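Side-chain contacts in TetR family transcriptional regulator (Clostridium perfringens, PDB 6AZH), which probably binds DNA as a dimer and regulates transcription, perhaps of fatty acid metabolism genes, as a member of the TetR family: residues R131-A136 with S148-S153; E135-S138 with R143-D146; A10-A15 with I58-E63; S22-S27 with E52-V57. One frame throughout, in Å; residues are numbered along the deposited sequence.

Interaction 1. Residues R131-A136 with S148-S153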
loop_
_atom_site.group_PDB
_atom_site.type_symbol
_atom_site.label_atom_id
_atom_site.label_comp_id
_atom_site.label_asym_id
_atom_site.label_seq_id
_atom_site.Cartn_x
_atom_site.Cartn_y
_atom_site.Cartn_z
ATOM N N ARG A 131 6.353 13.778 -14.251
ATOM C CA ARG A 131 7.142 14.534 -15.220
ATOM C C ARG A 131 7.769 13.618 -16.269
ATOM O O ARG A 131 7.780 13.955 -17.455
ATOM C CB ARG A 131 8.214 15.355 -14.506
ATOM C CG ARG A 131 7.634 16.497 -13.664
ATOM C CD ARG A 131 8.705 17.465 -13.232
ATOM N NE ARG A 131 9.570 16.899 -12.203
ATOM C CZ ARG A 131 9.307 16.948 -10.896
ATOM N NH1 ARG A 131 8.203 17.536 -10.455
ATOM N NH2 ARG A 131 10.149 16.409 -10.031
ATOM N N ILE A 132 8.301 12.464 -15.858
ATOM C CA ILE A 132 8.870 11.536 -16.835
ATOM C C ILE A 132 7.783 11.015 -17.762
ATOM O O ILE A 132 7.983 10.917 -18.985
ATOM C CB ILE A 132 9.620 10.388 -16.132
ATOM C CG1 ILE A 132 10.769 10.943 -15.282
ATOM C CG2 ILE A 132 10.150 9.354 -17.155
ATOM C CD1 ILE A 132 11.358 9.919 -14.342
ATOM N N LEU A 133 6.606 10.689 -17.205
ATOM C CA LEU A 133 5.518 10.178 -18.036
ATOM C C LEU A 133 5.075 11.216 -19.056
ATOM O O LEU A 133 4.821 10.880 -20.219
ATOM C CB LEU A 133 4.332 9.744 -17.172
ATOM C CG LEU A 133 4.596 8.530 -16.270
ATOM C CD1 LEU A 133 3.436 8.326 -15.275
ATOM C CD2 LEU A 133 4.851 7.262 -17.067
ATOM N N LYS A 134 4.985 12.483 -18.646
ATOM C CA LYS A 134 4.572 13.526 -19.584
ATOM C C LYS A 134 5.529 13.607 -20.770
ATOM O O LYS A 134 5.101 13.679 -21.930
ATOM C CB LYS A 134 4.487 14.875 -18.877
ATOM C CG LYS A 134 3.949 15.980 -19.763
ATOM C CD LYS A 134 3.813 17.294 -18.988
ATOM C CE LYS A 134 2.881 18.258 -19.724
ATOM N NZ LYS A 134 2.667 19.517 -18.952
ATOM N N GLU A 135 6.829 13.578 -20.493
ATOM C CA GLU A 135 7.810 13.569 -21.574
ATOM C C GLU A 135 7.668 12.324 -22.435
ATOM O O GLU A 135 7.764 12.402 -23.669
ATOM C CB GLU A 135 9.225 13.659 -21.008
ATOM C CG GLU A 135 10.251 14.136 -22.042
ATOM C CD GLU A 135 11.689 13.992 -21.575
ATOM O OE1 GLU A 135 12.568 13.744 -22.432
ATOM O OE2 GLU A 135 11.947 14.125 -20.360
ATOM N N ALA A 136 7.444 11.165 -21.803
ATOM C CA ALA A 136 7.289 9.917 -22.548
ATOM C C ALA A 136 6.083 9.970 -23.467
ATOM O O ALA A 136 6.128 9.458 -24.592
ATOM C CB ALA A 136 7.158 8.739 -21.579
ATOM N N SER A 148 -1.552 11.295 -13.822
ATOM C CA SER A 148 -1.537 11.208 -12.365
ATOM C C SER A 148 -1.980 9.829 -11.890
ATOM O O SER A 148 -1.379 9.258 -10.971
ATOM C CB SER A 148 -2.422 12.290 -11.766
ATOM O OG SER A 148 -1.809 13.560 -11.896
ATOM N N LEU A 149 -3.041 9.292 -12.488
ATOM C CA LEU A 149 -3.473 7.942 -12.150
ATOM C C LEU A 149 -2.353 6.942 -12.400
ATOM O O LEU A 149 -2.068 6.093 -11.550
ATOM C CB LEU A 149 -4.726 7.576 -12.955
ATOM C CG LEU A 149 -5.367 6.226 -12.653
ATOM C CD1 LEU A 149 -5.748 6.162 -11.181
ATOM C CD2 LEU A 149 -6.602 5.978 -13.516
ATOM N N LEU A 150 -1.703 7.032 -13.567
ATOM C CA LEU A 150 -0.613 6.111 -13.877
ATOM C C LEU A 150 0.550 6.277 -12.903
ATOM O O LEU A 150 1.072 5.290 -12.371
ATOM C CB LEU A 150 -0.139 6.318 -15.316
ATOM C CG LEU A 150 1.007 5.407 -15.751
ATOM C CD1 LEU A 150 0.653 3.934 -15.520
ATOM C CD2 LEU A 150 1.331 5.649 -17.226
ATOM N N ALA A 151 0.962 7.523 -12.646
ATOM C CA ALA A 151 2.095 7.741 -11.750
ATOM C C ALA A 151 1.825 7.159 -10.370
ATOM O O ALA A 151 2.728 6.603 -9.737
ATOM C CB ALA A 151 2.417 9.226 -11.636
ATOM N N HIS A 152 0.584 7.265 -9.887
ATOM C CA HIS A 152 0.287 6.657 -8.592
ATOM C C HIS A 152 0.326 5.139 -8.668
ATOM O O HIS A 152 0.711 4.485 -7.696
ATOM C CB HIS A 152 -1.071 7.125 -8.077
ATOM C CG HIS A 152 -1.018 8.461 -7.414
ATOM N ND1 HIS A 152 -0.895 9.633 -8.125
ATOM C CD2 HIS A 152 -1.035 8.811 -6.106
ATOM C CE1 HIS A 152 -0.860 10.654 -7.283
ATOM N NE2 HIS A 152 -0.945 10.182 -6.053
ATOM N N SER A 153 -0.052 4.566 -9.815
ATOM C CA SER A 153 0.071 3.129 -10.013
ATOM C C SER A 153 1.527 2.696 -10.014
ATOM O O SER A 153 1.853 1.609 -9.523
ATOM C CB SER A 153 -0.601 2.709 -11.330
ATOM O OG SER A 153 -2.007 2.733 -11.180
#
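L133 lays one methyl group over the start of the A151 backbone on the neighbouring helix. Its CD1 comes to 3.7 Å from A151 N, and the same methyl meets A151 CB at 3.9 Å. The second branch is used too: L133 CD2 lies 3.9 Å from L150 CD2. L133 CD1 also packs on the branch carbon of L150, with CD1 to CG at 3.8 Å. The two leucines run obliquely across one another, and both methyls of L133 meet L150. In L133, CG stands opposite the carbonyl carbon (chi1 -67°), a setting that sends its fork across to A151 and L150. A151 has a short side chain, and the L133 methyl comes close to its main chain. No hydrogen bond crosses between the segments; the contact is apolar and buried. Around it, L133 also touches L83, I147 and L154, and A151 packs on I126, I129 and E130. Within segment 148-153, H152 ND1 donates to S148 O at 2.9 Å. This carbonyl also accepts from H152 N, and the two donors reach it from opposite faces of its plane. The H152 ring meets Y164 of the second subunit. The L133 contact joins helix 113-138 to helix 147-165, neighbours in the all-helical C-terminal domain of a TetR-family regulator, beside the dimer interface.

Interaction 2. Residues E135-S138 with R143-D146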
loop_
_atom_site.group_PDB
_atom_site.type_symbol
_atom_site.label_atom_id
_atom_site.label_comp_id
_atom_site.label_asym_id
_atom_site.label_seq_id
_atom_site.Cartn_x
_atom_site.Cartn_y
_atom_site.Cartn_z
ATOM N N GLU A 135 6.829 13.578 -20.493
ATOM C CA GLU A 135 7.810 13.569 -21.574
ATOM C C GLU A 135 7.668 12.324 -22.435
ATOM O O GLU A 135 7.764 12.402 -23.669
ATOM C CB GLU A 135 9.225 13.659 -21.008
ATOM C CG GLU A 135 10.251 14.136 -22.042
ATOM C CD GLU A 135 11.689 13.992 -21.575
ATOM O OE1 GLU A 135 12.568 13.744 -22.432
ATOM O OE2 GLU A 135 11.947 14.125 -20.360
ATOM N N ALA A 136 7.444 11.165 -21.803
ATOM C CA ALA A 136 7.289 9.917 -22.548
ATOM C C ALA A 136 6.083 9.970 -23.467
ATOM O O ALA A 136 6.128 9.458 -24.592
ATOM C CB ALA A 136 7.158 8.739 -21.579
ATOM N N ILE A 137 4.986 10.566 -22.999
ATOM C CA ILE A 137 3.799 10.669 -23.840
ATOM C C ILE A 137 4.055 11.613 -25.010
ATOM O O ILE A 137 3.707 11.309 -26.156
ATOM C CB ILE A 137 2.589 11.103 -22.991
ATOM C CG1 ILE A 137 2.220 9.965 -22.034
ATOM C CG2 ILE A 137 1.413 11.451 -23.869
ATOM C CD1 ILE A 137 1.127 10.309 -21.050
ATOM N N SER A 138 4.697 12.753 -24.753
ATOM C CA SER A 138 4.965 13.678 -25.848
ATOM C C SER A 138 5.874 13.047 -26.897
ATOM O O SER A 138 5.750 13.345 -28.091
ATOM C CB SER A 138 5.566 14.974 -25.304
ATOM O OG SER A 138 6.953 14.838 -25.080
ATOM N N ARG A 143 1.567 5.361 -24.023
ATOM C CA ARG A 143 0.220 5.677 -24.487
ATOM C C ARG A 143 -0.326 6.917 -23.783
ATOM O O ARG A 143 -0.008 7.202 -22.621
ATOM C CB ARG A 143 -0.719 4.487 -24.246
ATOM C CG ARG A 143 -0.875 4.106 -22.761
ATOM C CD ARG A 143 -1.948 3.017 -22.508
ATOM N NE ARG A 143 -3.298 3.540 -22.689
ATOM C CZ ARG A 143 -4.157 3.809 -21.707
ATOM N NH1 ARG A 143 -3.836 3.602 -20.435
ATOM N NH2 ARG A 143 -5.359 4.291 -22.003
ATOM N N GLU A 144 -1.157 7.666 -24.498
ATOM C CA GLU A 144 -1.869 8.766 -23.864
ATOM C C GLU A 144 -2.822 8.216 -22.815
ATOM O O GLU A 144 -3.573 7.275 -23.078
ATOM C CB GLU A 144 -2.643 9.571 -24.906
ATOM C CG GLU A 144 -3.022 10.952 -24.414
ATOM C CD GLU A 144 -2.119 12.024 -24.985
ATOM O OE1 GLU A 144 -1.831 13.003 -24.264
ATOM O OE2 GLU A 144 -1.697 11.885 -26.158
ATOM N N CYS A 145 -2.785 8.788 -21.617
ATOM C CA CYS A 145 -3.583 8.244 -20.524
ATOM C C CYS A 145 -3.597 9.267 -19.403
ATOM O O CYS A 145 -2.938 10.306 -19.475
ATOM C CB CYS A 145 -3.018 6.912 -20.031
ATOM S SG CYS A 145 -1.348 7.110 -19.369
ATOM N N ASP A 146 -4.358 8.955 -18.361
ATOM C CA ASP A 146 -4.379 9.752 -17.148
ATOM C C ASP A 146 -3.025 9.630 -16.457
ATOM O O ASP A 146 -2.718 8.594 -15.858
ATOM C CB ASP A 146 -5.518 9.264 -16.256
ATOM C CG ASP A 146 -5.799 10.202 -15.105
ATOM O OD1 ASP A 146 -4.836 10.750 -14.537
ATOM O OD2 ASP A 146 -6.991 10.390 -14.764
#
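This contact closes the loop that links helix 113-138 to helix 147-165 in the TetR-type C-terminal domain. I137, on the last turn of the first helix, carries it alone from that side. Its two branches part. CG1 stands opposite the carbonyl carbon (chi1 -68°) and turns to the loop backbone, 3.6 Å from R143 O. CG2 goes to the side chain of E144, meeting OE1 at 3.6 Å and CD at 3.7 Å. The E144 chain is bent at chi2 (102°) and crosses I137 at about a right angle, which lays its carboxylate beside the methyl. These are van der Waals contacts, and no hydrogen bond crosses between the segments. I137 also touches I142 and I147. At the far end of the loop D146 is the N-cap of helix 147-165, with OD1 accepting from L149 N. D146 N is hydrogen-bonded to OE1 of E180 of the second subunit, so the loop also meets the dimer partner. On the 135-138 side, S138 OG donates back to E135 O at 2.9 Å. Beyond the R143 carbonyl, I137 CD1 ends 4.4 Å from C145 SG.

Interaction 3. Residues A10-A15 with I58-E63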
loop_
_atom_site.group_PDB
_atom_site.type_symbol
_atom_site.label_atom_id
_atom_site.label_comp_id
_atom_site.label_asym_id
_atom_site.label_seq_id
_atom_site.Cartn_x
_atom_site.Cartn_y
_atom_site.Cartn_z
ATOM N N ALA A 10 21.492 8.108 15.468
ATOM C CA ALA A 10 21.061 6.994 16.299
ATOM C C ALA A 10 19.549 7.005 16.482
ATOM O O ALA A 10 18.901 5.957 16.393
ATOM C CB ALA A 10 21.767 7.046 17.667
ATOM N N ILE A 11 18.981 8.185 16.743
ATOM C CA ILE A 11 17.532 8.330 16.876
ATOM C C ILE A 11 16.860 7.982 15.562
ATOM O O ILE A 11 15.865 7.249 15.526
ATOM C CB ILE A 11 17.184 9.763 17.322
ATOM C CG1 ILE A 11 17.604 9.975 18.786
ATOM C CG2 ILE A 11 15.683 10.071 17.149
ATOM C CD1 ILE A 11 17.676 11.412 19.186
ATOM N N PHE A 12 17.402 8.498 14.462
ATOM C CA PHE A 12 16.858 8.202 13.135
ATOM C C PHE A 12 16.759 6.701 12.900
ATOM O O PHE A 12 15.681 6.176 12.582
ATOM C CB PHE A 12 17.736 8.863 12.072
ATOM C CG PHE A 12 17.330 8.546 10.645
ATOM C CD1 PHE A 12 16.281 9.219 10.044
ATOM C CD2 PHE A 12 18.020 7.594 9.908
ATOM C CE1 PHE A 12 15.911 8.942 8.732
ATOM C CE2 PHE A 12 17.656 7.302 8.584
ATOM C CZ PHE A 12 16.605 7.986 7.996
ATOM N N GLU A 13 17.877 5.986 13.058
ATOM C CA GLU A 13 17.867 4.557 12.771
ATOM C C GLU A 13 17.000 3.788 13.760
ATOM O O GLU A 13 16.265 2.876 13.364
ATOM C CB GLU A 13 19.293 4.015 12.754
ATOM C CG GLU A 13 19.982 4.271 11.419
ATOM C CD GLU A 13 21.433 3.840 11.384
ATOM O OE1 GLU A 13 21.862 3.077 12.281
ATOM O OE2 GLU A 13 22.149 4.271 10.454
ATOM N N ALA A 14 17.062 4.128 15.050
ATOM C CA ALA A 14 16.214 3.432 16.006
ATOM C C ALA A 14 14.744 3.748 15.782
ATOM O O ALA A 14 13.888 2.861 15.913
ATOM C CB ALA A 14 16.619 3.783 17.449
ATOM N N ALA A 15 14.423 5.006 15.487
ATOM C CA ALA A 15 13.024 5.380 15.326
ATOM C C ALA A 15 12.400 4.634 14.154
ATOM O O ALA A 15 11.244 4.206 14.227
ATOM C CB ALA A 15 12.891 6.887 15.118
ATOM N N ILE A 58 10.813 11.049 8.461
ATOM C CA ILE A 58 10.210 11.072 7.121
ATOM C C ILE A 58 10.998 11.998 6.208
ATOM O O ILE A 58 11.333 11.644 5.071
ATOM C CB ILE A 58 8.734 11.512 7.181
ATOM C CG1 ILE A 58 7.856 10.476 7.896
ATOM C CG2 ILE A 58 8.216 11.860 5.759
ATOM C CD1 ILE A 58 7.818 9.105 7.246
ATOM N N SER A 59 11.297 13.207 6.691
ATOM C CA SER A 59 11.956 14.191 5.838
ATOM C C SER A 59 13.358 13.728 5.451
ATOM O O SER A 59 13.718 13.726 4.269
ATOM C CB SER A 59 12.006 15.546 6.544
ATOM O OG SER A 59 12.549 16.530 5.685
ATOM N N LYS A 60 14.154 13.299 6.434
ATOM C CA LYS A 60 15.492 12.801 6.129
ATOM C C LYS A 60 15.440 11.570 5.228
ATOM O O LYS A 60 16.202 11.473 4.254
ATOM C CB LYS A 60 16.250 12.488 7.414
ATOM C CG LYS A 60 17.523 11.696 7.198
ATOM C CD LYS A 60 18.575 12.539 6.462
ATOM C CE LYS A 60 18.811 13.885 7.174
ATOM N NZ LYS A 60 19.686 14.820 6.391
ATOM N N GLY A 61 14.541 10.625 5.528
ATOM C CA GLY A 61 14.525 9.370 4.796
ATOM C C GLY A 61 14.094 9.530 3.353
ATOM O O GLY A 61 14.526 8.763 2.487
ATOM N N LEU A 62 13.254 10.522 3.063
ATOM C CA LEU A 62 12.831 10.700 1.679
ATOM C C LEU A 62 13.855 11.456 0.844
ATOM O O LEU A 62 13.687 11.536 -0.380
ATOM C CB LEU A 62 11.493 11.440 1.624
ATOM C CG LEU A 62 10.185 10.707 1.331
ATOM C CD1 LEU A 62 10.310 9.176 1.156
ATOM C CD2 LEU A 62 9.179 11.062 2.370
ATOM N N GLU A 63 14.912 11.998 1.467
ATOM C CA GLU A 63 15.919 12.752 0.716
ATOM C C GLU A 63 16.538 11.911 -0.393
ATOM O O GLU A 63 16.685 12.377 -1.530
ATOM C CB GLU A 63 17.008 13.268 1.663
ATOM C CG GLU A 63 16.507 14.360 2.584
ATOM C CD GLU A 63 17.563 14.846 3.570
ATOM O OE1 GLU A 63 18.692 14.316 3.544
ATOM O OE2 GLU A 63 17.252 15.757 4.378
#
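The contact joins the first helix of the TetR-type DNA-binding domain, helix 6-26, to the long helix 50-74, which runs from that domain toward the C-terminal one. Apolar contact comes first. F12 reaches across with its ring, and CE1 lies 3.5 Å from K60 CG, the closest approach between the segments. F12 CE1 also meets K60 CB at 3.8 Å, and F12 CZ is 3.9 Å from K60 CG. The phenyl thus rests on the aliphatic base of the lysine, not on its ammonium group. The two side chains cross at about a right angle, and the lysine comes to the ring obliquely. F12 places its ring here with CG opposite the backbone N (chi1 176°).

The second kind is ring against backbone. G61 N lies at the ring edge, near its plane, 3.9 Å from F12 CE1. F12 CZ lies 4.1 Å from G61 CA. G61 has no side chain, and the ring comes close to its main chain. F12 also touches V57, while M4 packs on both F12 and K60.

Charge is handled within helix 50-74. The K60 chain is bent at chi2 and chi3, which carries its end away from the phenyl and toward E63, three residues on. The pair forms a salt bridge, with a second, weak bond from K60 NZ to E63 OE2. In the main bond K60 NZ meets E63 OE1 at 3.1 Å, on the syn side of the carboxylate and 23° out of its plane.

Interaction 4. Residues S22-S27 with E52-V57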
loop_
_atom_site.group_PDB
_atom_site.type_symbol
_atom_site.label_atom_id
_atom_site.label_comp_id
_atom_site.label_asym_id
_atom_site.label_seq_id
_atom_site.Cartn_x
_atom_site.Cartn_y
_atom_site.Cartn_z
ATOM N N SER A 22 6.040 -1.238 15.771
ATOM C CA SER A 22 4.906 -0.989 16.646
ATOM C C SER A 22 3.874 -0.044 16.064
ATOM O O SER A 22 2.802 0.102 16.657
ATOM C CB SER A 22 5.396 -0.411 17.985
ATOM O OG SER A 22 6.399 -1.237 18.532
ATOM N N GLY A 23 4.161 0.603 14.936
ATOM C CA GLY A 23 3.278 1.635 14.433
ATOM C C GLY A 23 3.410 2.919 15.224
ATOM O O GLY A 23 4.067 2.955 16.275
ATOM N N TYR A 24 2.767 3.978 14.740
ATOM C CA TYR A 24 2.951 5.291 15.343
ATOM C C TYR A 24 2.451 5.330 16.783
ATOM O O TYR A 24 3.193 5.707 17.700
ATOM C CB TYR A 24 2.243 6.352 14.506
ATOM C CG TYR A 24 2.490 7.733 15.029
ATOM C CD1 TYR A 24 1.569 8.350 15.870
ATOM C CD2 TYR A 24 3.661 8.417 14.708
ATOM C CE1 TYR A 24 1.794 9.615 16.370
ATOM C CE2 TYR A 24 3.897 9.681 15.205
ATOM C CZ TYR A 24 2.962 10.273 16.034
ATOM O OH TYR A 24 3.180 11.526 16.529
ATOM N N ASN A 25 1.186 4.952 17.006
ATOM C CA ASN A 25 0.592 5.115 18.337
ATOM C C ASN A 25 1.305 4.263 19.382
ATOM O O ASN A 25 1.436 4.670 20.548
ATOM C CB ASN A 25 -0.898 4.765 18.303
ATOM C CG ASN A 25 -1.740 5.844 17.644
ATOM O OD1 ASN A 25 -1.280 6.965 17.426
ATOM N ND2 ASN A 25 -2.978 5.502 17.308
ATOM N N GLY A 26 1.746 3.065 18.995
ATOM C CA GLY A 26 2.440 2.170 19.899
ATOM C C GLY A 26 3.893 2.504 20.152
ATOM O O GLY A 26 4.476 1.971 21.098
ATOM N N SER A 27 4.492 3.359 19.328
ATOM C CA SER A 27 5.858 3.807 19.551
ATOM C C SER A 27 5.877 4.909 20.598
ATOM O O SER A 27 4.894 5.631 20.782
ATOM C CB SER A 27 6.471 4.313 18.254
ATOM O OG SER A 27 6.386 3.309 17.246
ATOM N N GLU A 52 7.619 15.018 16.484
ATOM C CA GLU A 52 8.781 15.679 15.899
ATOM C C GLU A 52 9.785 14.655 15.393
ATOM O O GLU A 52 10.375 14.839 14.319
ATOM C CB GLU A 52 9.423 16.633 16.917
ATOM C CG GLU A 52 8.658 17.937 17.089
ATOM C CD GLU A 52 9.478 19.062 17.730
ATOM O OE1 GLU A 52 10.680 18.867 18.011
ATOM O OE2 GLU A 52 8.906 20.149 17.962
ATOM N N ILE A 53 9.978 13.555 16.129
ATOM C CA ILE A 53 10.906 12.526 15.668
ATOM C C ILE A 53 10.403 11.927 14.363
ATOM O O ILE A 53 11.153 11.792 13.388
ATOM C CB ILE A 53 11.110 11.431 16.725
ATOM C CG1 ILE A 53 11.770 12.003 17.996
ATOM C CG2 ILE A 53 11.988 10.316 16.140
ATOM C CD1 ILE A 53 11.756 11.034 19.171
ATOM N N PHE A 54 9.116 11.571 14.333
ATOM C CA PHE A 54 8.519 10.997 13.128
ATOM C C PHE A 54 8.745 11.877 11.906
ATOM O O PHE A 54 9.179 11.393 10.854
ATOM C CB PHE A 54 7.022 10.780 13.350
ATOM C CG PHE A 54 6.337 10.129 12.180
ATOM C CD1 PHE A 54 5.777 10.895 11.167
ATOM C CD2 PHE A 54 6.281 8.745 12.088
ATOM C CE1 PHE A 54 5.167 10.284 10.087
ATOM C CE2 PHE A 54 5.666 8.133 10.994
ATOM C CZ PHE A 54 5.113 8.909 10.007
ATOM N N ASN A 55 8.426 13.177 12.013
ATOM C CA ASN A 55 8.504 14.056 10.849
ATOM C C ASN A 55 9.942 14.221 10.375
ATOM O O ASN A 55 10.209 14.253 9.164
ATOM C CB ASN A 55 7.882 15.411 11.182
ATOM C CG ASN A 55 6.378 15.341 11.297
ATOM O OD1 ASN A 55 5.743 14.413 10.784
ATOM N ND2 ASN A 55 5.791 16.325 11.973
ATOM N N PHE A 56 10.875 14.337 11.323
ATOM C CA PHE A 56 12.295 14.389 10.990
ATOM C C PHE A 56 12.727 13.137 10.230
ATOM O O PHE A 56 13.404 13.228 9.194
ATOM C CB PHE A 56 13.091 14.566 12.292
ATOM C CG PHE A 56 14.520 14.154 12.191
ATOM C CD1 PHE A 56 15.472 15.031 11.708
ATOM C CD2 PHE A 56 14.919 12.898 12.617
ATOM C CE1 PHE A 56 16.793 14.650 11.615
ATOM C CE2 PHE A 56 16.242 12.517 12.528
ATOM C CZ PHE A 56 17.170 13.393 12.028
ATOM N N VAL A 57 12.304 11.955 10.706
ATOM C CA VAL A 57 12.659 10.701 10.038
ATOM C C VAL A 57 12.089 10.671 8.616
ATOM O O VAL A 57 12.788 10.314 7.656
ATOM C CB VAL A 57 12.182 9.485 10.859
ATOM C CG1 VAL A 57 12.412 8.194 10.084
ATOM C CG2 VAL A 57 12.894 9.416 12.240
#
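Segments 22-27 and 52-57 come nearest at the CA atoms of Y24 and F54, 8.3 Å apart, by the kinked end of helix 6-26, where the N atoms of Y24 and N25 lack bonds to the preceding turn. Two aromatic rings bridge the gap. Y24 and F54 form a T-shaped pair, the edge of the tyrosine toward the face of the phenylalanine. Their planes stand at 90° and their centroids are 5.4 Å apart. The CD2-CE2 side of Y24 does the touching. Y24 CD2 is 3.7 Å from F54 CD2, and Y24 CE2 is 3.8 Å from F54 CB. Each residue holds CG opposite its backbone N, with chi1 near 180°, and each ring extends toward the other helix. Both residues are buried. F54 makes another edge-to-face pair with F19. Y24 has cation-pi contacts with R114 and with K50, whose NZ also hydrogen-bonds Y24 O and S27 O. N25 ND2 is hydrogen-bonded to N25 O of the second subunit. The contact across the helices is therefore aromatic and apolar, with no hydrogen bond between the two segments. The right-angled ring setting is consistent with favourable edge-to-face electrostatics, and the nearby cations may further polarise the tyrosine ring in this part of the TetR-type DNA-binding domain.

Overall arrangement
The four contacts form two groups on opposite sides of the chain's centre. Interactions 3 and 4 both join helix 6-26 to helix 50-74, with centres 10 Å apart. They meet directly: A15 CB lies 3.7 Å from I53 CG2, and F12 CE1 lies 3.6 Å from V57 O. Interactions 1 and 2 share E135 and A136 at the end of helix 113-138. Their centres are 7 Å apart, and L150 CD2 packs 3.7 Å from C145 SG. The groups do not touch; interactions 1 and 4 have centres about 31 Å apart. Interactions 1 and 2, in the C-terminal domain, and interaction 4, in the TetR-type DNA-binding domain, all touch the second subunit, so dimer contacts occur near both groups.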